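Prophage lambdalm01, antigen B (Listeria monocytogenes, PDB 4ACV) probably acts as a tail terminator protein of a prophage, its subunits associating in a six-chain assembly of the kind that caps a phage tail tube. Local coordinates at residues 60-65 / 75-80; 102-105 / 110-113. One frame throughout, in Å; residues are numbered along the deposited sequence.

Contact 1 (60-65 / 75-80); sequences FAIHHY and EMIDTL. Unlike the reference sequence in segment 75-80: Met76 (reference Lys).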
ATOM      1  N   PHE B  60     -16.088   9.117   6.568  1.00 23.34           N
ATOM      2  CA  PHE B  60     -16.013  10.412   5.920  1.00 27.79           C
ATOM      3  C   PHE B  60     -15.126  11.296   6.776  1.00 26.01           C
ATOM      4  O   PHE B  60     -14.813  10.962   7.925  1.00 31.08           O
ATOM      5  CB  PHE B  60     -17.417  11.009   5.753  1.00 15.51           C
ATOM      6  CG  PHE B  60     -18.145  11.194   7.048  1.00 23.63           C
ATOM      7  CD1 PHE B  60     -17.912  12.322   7.834  1.00 19.52           C
ATOM      8  CD2 PHE B  60     -19.047  10.238   7.496  1.00 22.14           C
ATOM      9  CE1 PHE B  60     -18.572  12.502   9.040  1.00 19.65           C
ATOM     10  CE2 PHE B  60     -19.715  10.410   8.703  1.00 23.62           C
ATOM     11  CZ  PHE B  60     -19.478  11.551   9.476  1.00 22.24           C
ATOM     12  N   ALA B  61     -14.714  12.422   6.217  1.00 23.28           N
ATOM     13  CA  ALA B  61     -13.844  13.343   6.935  1.00 22.51           C
ATOM     14  C   ALA B  61     -14.411  14.750   6.881  1.00 21.10           C
ATOM     15  O   ALA B  61     -15.005  15.156   5.877  1.00 24.93           O
ATOM     16  CB  ALA B  61     -12.429  13.317   6.340  1.00 19.27           C
ATOM     17  N   ILE B  62     -14.236  15.494   7.961  1.00 18.03           N
ATOM     18  CA  ILE B  62     -14.589  16.903   7.948  1.00 19.78           C
ATOM     19  C   ILE B  62     -13.345  17.737   7.703  1.00 22.33           C
ATOM     20  O   ILE B  62     -12.371  17.628   8.447  1.00 23.61           O
ATOM     21  CB  ILE B  62     -15.232  17.346   9.262  1.00 26.51           C
ATOM     22  CG1 ILE B  62     -16.485  16.518   9.535  1.00 26.68           C
ATOM     23  CG2 ILE B  62     -15.560  18.834   9.206  1.00 28.90           C
ATOM     24  CD1 ILE B  62     -17.559  16.680   8.475  1.00 31.63           C
ATOM     25  N   HIS B  63     -13.385  18.550   6.646  1.00 26.88           N
ATOM     26  CA  HIS B  63     -12.303  19.469   6.317  1.00 25.16           C
ATOM     27  C   HIS B  63     -12.657  20.883   6.736  1.00 28.52           C
ATOM     28  O   HIS B  63     -13.560  21.487   6.175  1.00 29.20           O
ATOM     29  CB  HIS B  63     -12.009  19.442   4.819  1.00 30.82           C
ATOM     30  CG  HIS B  63     -11.467  18.137   4.340  1.00 27.35           C
ATOM     31  ND1 HIS B  63     -10.120  17.850   4.328  1.00 23.09           N
ATOM     32  CD2 HIS B  63     -12.090  17.030   3.864  1.00 20.53           C
ATOM     33  CE1 HIS B  63      -9.936  16.631   3.856  1.00 26.24           C
ATOM     34  NE2 HIS B  63     -11.117  16.115   3.568  1.00 23.00           N
ATOM     35  N   HIS B  64     -11.938  21.400   7.725  1.00 33.33           N
ATOM     36  CA  HIS B  64     -12.178  22.740   8.259  1.00 33.80           C
ATOM     37  C   HIS B  64     -10.994  23.666   7.946  1.00 32.48           C
ATOM     38  O   HIS B  64      -9.945  23.582   8.589  1.00 28.88           O
ATOM     39  CB  HIS B  64     -12.421  22.651   9.774  1.00 28.74           C
ATOM     40  CG  HIS B  64     -12.977  23.900  10.386  1.00 31.06           C
ATOM     41  ND1 HIS B  64     -14.087  24.549   9.884  1.00 27.42           N
ATOM     42  CD2 HIS B  64     -12.598  24.603  11.482  1.00 32.95           C
ATOM     43  CE1 HIS B  64     -14.358  25.603  10.635  1.00 27.11           C
ATOM     44  NE2 HIS B  64     -13.472  25.656  11.613  1.00 33.31           N
ATOM     45  N   TYR B  65     -11.165  24.533   6.946  1.00 32.63           N
ATOM     46  CA  TYR B  65     -10.144  25.522   6.580  1.00 32.49           C
ATOM     47  C   TYR B  65     -10.457  26.882   7.178  1.00 35.69           C
ATOM     48  O   TYR B  65     -11.553  27.401   7.010  1.00 40.78           O
ATOM     49  CB  TYR B  65     -10.056  25.698   5.065  1.00 33.04           C
ATOM     50  CG  TYR B  65      -9.609  24.489   4.298  1.00 29.85           C
ATOM     51  CD1 TYR B  65     -10.509  23.483   3.969  1.00 29.31           C
ATOM     52  CD2 TYR B  65      -8.291  24.361   3.874  1.00 29.27           C
ATOM     53  CE1 TYR B  65     -10.102  22.368   3.243  1.00 29.17           C
ATOM     54  CE2 TYR B  65      -7.876  23.257   3.151  1.00 30.30           C
ATOM     55  CZ  TYR B  65      -8.788  22.261   2.837  1.00 32.53           C
ATOM     56  OH  TYR B  65      -8.391  21.155   2.113  1.00 38.82           O
ATOM     57  N   GLU B  75     -13.878  21.856  17.449  1.00 27.18           N
ATOM     58  CA  GLU B  75     -14.567  21.134  18.514  1.00 28.92           C
ATOM     59  C   GLU B  75     -16.088  21.247  18.442  1.00 28.63           C
ATOM     60  O   GLU B  75     -16.797  20.317  18.821  1.00 32.71           O
ATOM     61  CB  GLU B  75     -14.082  21.597  19.892  1.00 31.61           C
ATOM     62  CG  GLU B  75     -12.840  20.870  20.375  1.00 45.43           C
ATOM     63  CD  GLU B  75     -12.424  21.275  21.780  1.00 55.96           C
ATOM     64  OE1 GLU B  75     -12.722  22.420  22.191  1.00 64.93           O
ATOM     65  OE2 GLU B  75     -11.792  20.449  22.473  1.00 50.89           O
ATOM     66  N   MET B  76     -16.592  22.384  17.975  1.00 19.92           N
ATOM     67  CA  MET B  76     -18.029  22.524  17.811  1.00 24.44           C
ATOM     68  C   MET B  76     -18.498  21.457  16.824  1.00 26.57           C
ATOM     69  O   MET B  76     -19.380  20.653  17.126  1.00 24.37           O
ATOM     70  CB  MET B  76     -18.397  23.936  17.337  1.00 28.58           C
ATOM     71  CG  MET B  76     -19.882  24.149  16.999  1.00 33.75           C
ATOM     72  SD  MET B  76     -20.364  25.889  17.061  1.00 95.48           S
ATOM     73  CE  MET B  76     -21.790  25.968  15.994  1.00 34.78           C
ATOM     74  N   ILE B  77     -17.873  21.434  15.655  1.00 27.34           N
ATOM     75  CA  ILE B  77     -18.243  20.486  14.626  1.00 23.32           C
ATOM     76  C   ILE B  77     -18.098  19.072  15.154  1.00 22.33           C
ATOM     77  O   ILE B  77     -19.004  18.246  15.036  1.00 25.22           O
ATOM     78  CB  ILE B  77     -17.371  20.677  13.379  1.00 25.95           C
ATOM     79  CG1 ILE B  77     -17.699  22.021  12.715  1.00 26.20           C
ATOM     80  CG2 ILE B  77     -17.558  19.498  12.415  1.00 24.44           C
ATOM     81  CD1 ILE B  77     -16.732  22.453  11.616  1.00 20.36           C
ATOM     82  N   ASP B  78     -16.943  18.813  15.750  1.00 21.49           N
ATOM     83  CA  ASP B  78     -16.591  17.488  16.224  1.00 20.93           C
ATOM     84  C   ASP B  78     -17.624  16.965  17.224  1.00 25.31           C
ATOM     85  O   ASP B  78     -18.018  15.800  17.183  1.00 24.74           O
ATOM     86  CB  ASP B  78     -15.223  17.547  16.887  1.00 21.59           C
ATOM     87  CG  ASP B  78     -14.638  16.184  17.134  1.00 30.28           C
ATOM     88  OD1 ASP B  78     -14.009  15.644  16.209  1.00 29.62           O
ATOM     89  OD2 ASP B  78     -14.788  15.661  18.261  1.00 35.35           O
ATOM     90  N   THR B  79     -18.060  17.835  18.124  1.00 22.29           N
ATOM     91  CA  THR B  79     -18.989  17.442  19.172  1.00 22.06           C
ATOM     92  C   THR B  79     -20.404  17.212  18.639  1.00 26.44           C
ATOM     93  O   THR B  79     -21.089  16.285  19.065  1.00 31.87           O
ATOM     94  CB  THR B  79     -19.018  18.490  20.297  1.00 25.36           C
ATOM     95  OG1 THR B  79     -17.710  18.599  20.878  1.00 25.61           O
ATOM     96  CG2 THR B  79     -20.034  18.106  21.369  1.00 20.03           C
ATOM     97  N   LEU B  80     -20.845  18.054  17.712  1.00 25.39           N
ATOM     98  CA  LEU B  80     -22.155  17.868  17.108  1.00 28.60           C
ATOM     99  C   LEU B  80     -22.251  16.525  16.381  1.00 26.24           C
ATOM    100  O   LEU B  80     -23.216  15.784  16.559  1.00 21.37           O
ATOM    101  CB  LEU B  80     -22.490  19.025  16.167  1.00 23.14           C
ATOM    102  CG  LEU B  80     -22.772  20.330  16.923  1.00 31.01           C
ATOM    103  CD1 LEU B  80     -22.920  21.529  15.976  1.00 22.19           C
ATOM    104  CD2 LEU B  80     -23.994  20.178  17.831  1.00 23.50           C
TER
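Segment 60-65 of strand 55-66 and segment 75-80 of helix 71-82 come closest at Ile62 and Ile77, whose CA atoms stand 8.4 Å apart, a spacing that leaves the contact to side chains alone. Ile77 supplies the whole helical side of it, and its two branches reach different strand residues. Its CG2, anti to the backbone N (CG1 has chi1 -68°), meets Ile62 CG2 at 3.8 Å, methyl against methyl. The other branch runs out extended from CG1, chi2 169°, and brings CD1 over one face of the His64 imidazole. Ile77 CD1 lies 4.1 Å from the centroid of the His64 ring, a CH-pi contact. The line to it leans 24° off the ring normal, toward the rim, where ND1 is the nearest ring atom. Both ring nitrogens of His64 are engaged elsewhere, NE2 with Asp70 and ND1 with Thr38, bonds that should fix the rotation of the ring beneath the methyl. Ile62 and His64 alternate with His63 along the strand, so they share the sheet face that helix 71-82 covers. Ile81 of that helix extends the packing on Ile62, Val74 touches His64, and Thr38 of the adjoining strand 37-48 and Leu23 also border Ile77.

Contact 2 (102-105 / 110-113); sequences QNLV and LIHA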
ATOM      1  N   GLN B 102      -6.260  12.115  11.110  1.00 17.84           N
ATOM      2  CA  GLN B 102      -6.579  13.362  11.779  1.00 14.13           C
ATOM      3  C   GLN B 102      -5.405  14.302  11.554  1.00 16.50           C
ATOM      4  O   GLN B 102      -4.276  13.974  11.897  1.00 20.27           O
ATOM      5  CB  GLN B 102      -6.802  13.119  13.267  1.00 16.44           C
ATOM      6  CG  GLN B 102      -7.534  11.811  13.576  1.00 23.90           C
ATOM      7  CD  GLN B 102      -9.023  11.828  13.234  1.00 20.98           C
ATOM      8  OE1 GLN B 102      -9.692  12.851  13.352  1.00 22.67           O
ATOM      9  NE2 GLN B 102      -9.548  10.676  12.845  1.00 19.33           N
ATOM     10  N   ASN B 103      -5.662  15.458  10.953  1.00 18.62           N
ATOM     11  CA  ASN B 103      -4.573  16.346  10.561  1.00 19.47           C
ATOM     12  C   ASN B 103      -4.812  17.802  10.908  1.00 23.31           C
ATOM     13  O   ASN B 103      -5.939  18.280  10.914  1.00 18.68           O
ATOM     14  CB  ASN B 103      -4.307  16.251   9.052  1.00 26.91           C
ATOM     15  CG  ASN B 103      -3.876  14.861   8.614  1.00 34.07           C
ATOM     16  OD1 ASN B 103      -3.460  14.028   9.427  1.00 38.31           O
ATOM     17  ND2 ASN B 103      -3.972  14.607   7.321  1.00 27.17           N
ATOM     18  N   LEU B 104      -3.724  18.503  11.191  1.00 23.13           N
ATOM     19  CA  LEU B 104      -3.761  19.941  11.345  1.00 27.19           C
ATOM     20  C   LEU B 104      -2.529  20.439  10.619  1.00 25.95           C
ATOM     21  O   LEU B 104      -1.403  20.273  11.102  1.00 22.72           O
ATOM     22  CB  LEU B 104      -3.738  20.354  12.826  1.00 26.15           C
ATOM     23  CG  LEU B 104      -3.965  21.856  13.058  1.00 26.93           C
ATOM     24  CD1 LEU B 104      -5.287  22.305  12.435  1.00 22.70           C
ATOM     25  CD2 LEU B 104      -3.916  22.224  14.539  1.00 19.25           C
ATOM     26  N   VAL B 105      -2.740  21.028   9.447  1.00 19.47           N
ATOM     27  CA  VAL B 105      -1.618  21.394   8.598  1.00 28.23           C
ATOM     28  C   VAL B 105      -1.807  22.764   7.938  1.00 31.16           C
ATOM     29  O   VAL B 105      -2.924  23.171   7.634  1.00 32.34           O
ATOM     30  CB  VAL B 105      -1.360  20.286   7.534  1.00 33.60           C
ATOM     31  CG1 VAL B 105      -2.569  20.123   6.639  1.00 32.70           C
ATOM     32  CG2 VAL B 105      -0.116  20.592   6.713  1.00 38.70           C
ATOM     33  N   LEU B 110      -3.799  29.133   4.673  1.00 47.71           N
ATOM     34  CA  LEU B 110      -4.892  28.583   5.474  1.00 44.98           C
ATOM     35  C   LEU B 110      -4.396  27.533   6.452  1.00 38.00           C
ATOM     36  O   LEU B 110      -3.390  26.863   6.212  1.00 39.48           O
ATOM     37  CB  LEU B 110      -5.988  27.996   4.575  1.00 41.00           C
ATOM     38  CG  LEU B 110      -6.696  28.998   3.652  1.00 46.15           C
ATOM     39  CD1 LEU B 110      -7.519  28.298   2.563  1.00 40.79           C
ATOM     40  CD2 LEU B 110      -7.559  29.974   4.457  1.00 46.93           C
ATOM     41  N   ILE B 111      -5.092  27.425   7.572  1.00 31.57           N
ATOM     42  CA  ILE B 111      -4.949  26.286   8.464  1.00 27.53           C
ATOM     43  C   ILE B 111      -5.982  25.204   8.079  1.00 31.51           C
ATOM     44  O   ILE B 111      -7.196  25.429   8.077  1.00 33.32           O
ATOM     45  CB  ILE B 111      -5.106  26.709   9.938  1.00 29.54           C
ATOM     46  CG1 ILE B 111      -4.061  27.779  10.298  1.00 30.44           C
ATOM     47  CG2 ILE B 111      -5.012  25.502  10.862  1.00 22.57           C
ATOM     48  CD1 ILE B 111      -2.621  27.351  10.060  1.00 31.60           C
ATOM     49  N   HIS B 112      -5.487  24.035   7.713  1.00 31.64           N
ATOM     50  CA  HIS B 112      -6.356  22.973   7.260  1.00 26.02           C
ATOM     51  C   HIS B 112      -6.497  21.921   8.351  1.00 28.61           C
ATOM     52  O   HIS B 112      -5.528  21.257   8.710  1.00 28.11           O
ATOM     53  CB  HIS B 112      -5.805  22.349   5.972  1.00 25.80           C
ATOM     54  CG  HIS B 112      -6.602  21.176   5.483  1.00 33.13           C
ATOM     55  ND1 HIS B 112      -6.153  20.329   4.494  1.00 36.15           N
ATOM     56  CD2 HIS B 112      -7.820  20.710   5.857  1.00 26.00           C
ATOM     57  CE1 HIS B 112      -7.057  19.388   4.279  1.00 30.86           C
ATOM     58  NE2 HIS B 112      -8.075  19.598   5.092  1.00 29.16           N
ATOM     59  N   ALA B 113      -7.706  21.791   8.886  1.00 29.64           N
ATOM     60  CA  ALA B 113      -8.000  20.764   9.882  1.00 24.99           C
ATOM     61  C   ALA B 113      -8.867  19.659   9.293  1.00 28.11           C
ATOM     62  O   ALA B 113      -9.895  19.909   8.675  1.00 25.46           O
ATOM     63  CB  ALA B 113      -8.662  21.362  11.105  1.00 23.58           C
TER
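Val105 and His112 are joined by two backbone hydrogen bonds: Val105 N to His112 O at 2.9 Å, with an N-H...O angle of 169°, and His112 N to Val105 O at 2.7 Å. Together they define an antiparallel hydrogen-bonded pair. One residue along, Leu104 and Ala113 form the non-hydrogen-bonded pair, their CA atoms 4.6 Å apart. Here CA-H...O contacts replace N-H bonds, from Ala113 CA to Asn103 O and from Leu104 CA to His112 O, each 3.4 Å long. The segment directions differ by 174°, as expected for the beta hairpin formed by strands 101-107 and 110-122. Side chains then divide between the two faces. On one, Leu104 CG stands anti to the backbone N (chi1 -172°), and CD1 reaches across to Ile111 CG2 at 3.6 Å and Ala113 CB at 3.7 Å. On the other, the Val105 and His112 side chains run alongside each other in the same direction, with Val105 CG1 4.0 Å from His112 CB. The His112 imidazole extends beyond this pair: ND1 bonds to Glu107 and NE2 to His63, while the ring stacks on Tyr65. Along strand 101-107, Gln102 and Leu104 make backbone hydrogen bonds to another protein chain, and Leu104 also packs on an aromatic side chain there.

Along the chain the two contacts follow one another, 60-65 / 75-80 first and 102-105 / 110-113 second, and their centres lie about 11 Å apart. They share one antiparallel sheet, in which strand 55-66 of contact 1 and strand 110-122 of contact 2 are neighbours. A probable hydrogen bond from His64 N to Ala113 O, 2.7 Å long, joins them directly, beside the histidine link. The centre of contact 1, where helix 71-82 packs on the sheet, lies about 7 Å from the centre of the chain; that of contact 2, which adds the hairpin strand 101-107, lies about 16 Å from it. Because that strand also bonds to another chain, the sheet connects the helix-covered interior with an intersubunit interface of the six-chain assembly.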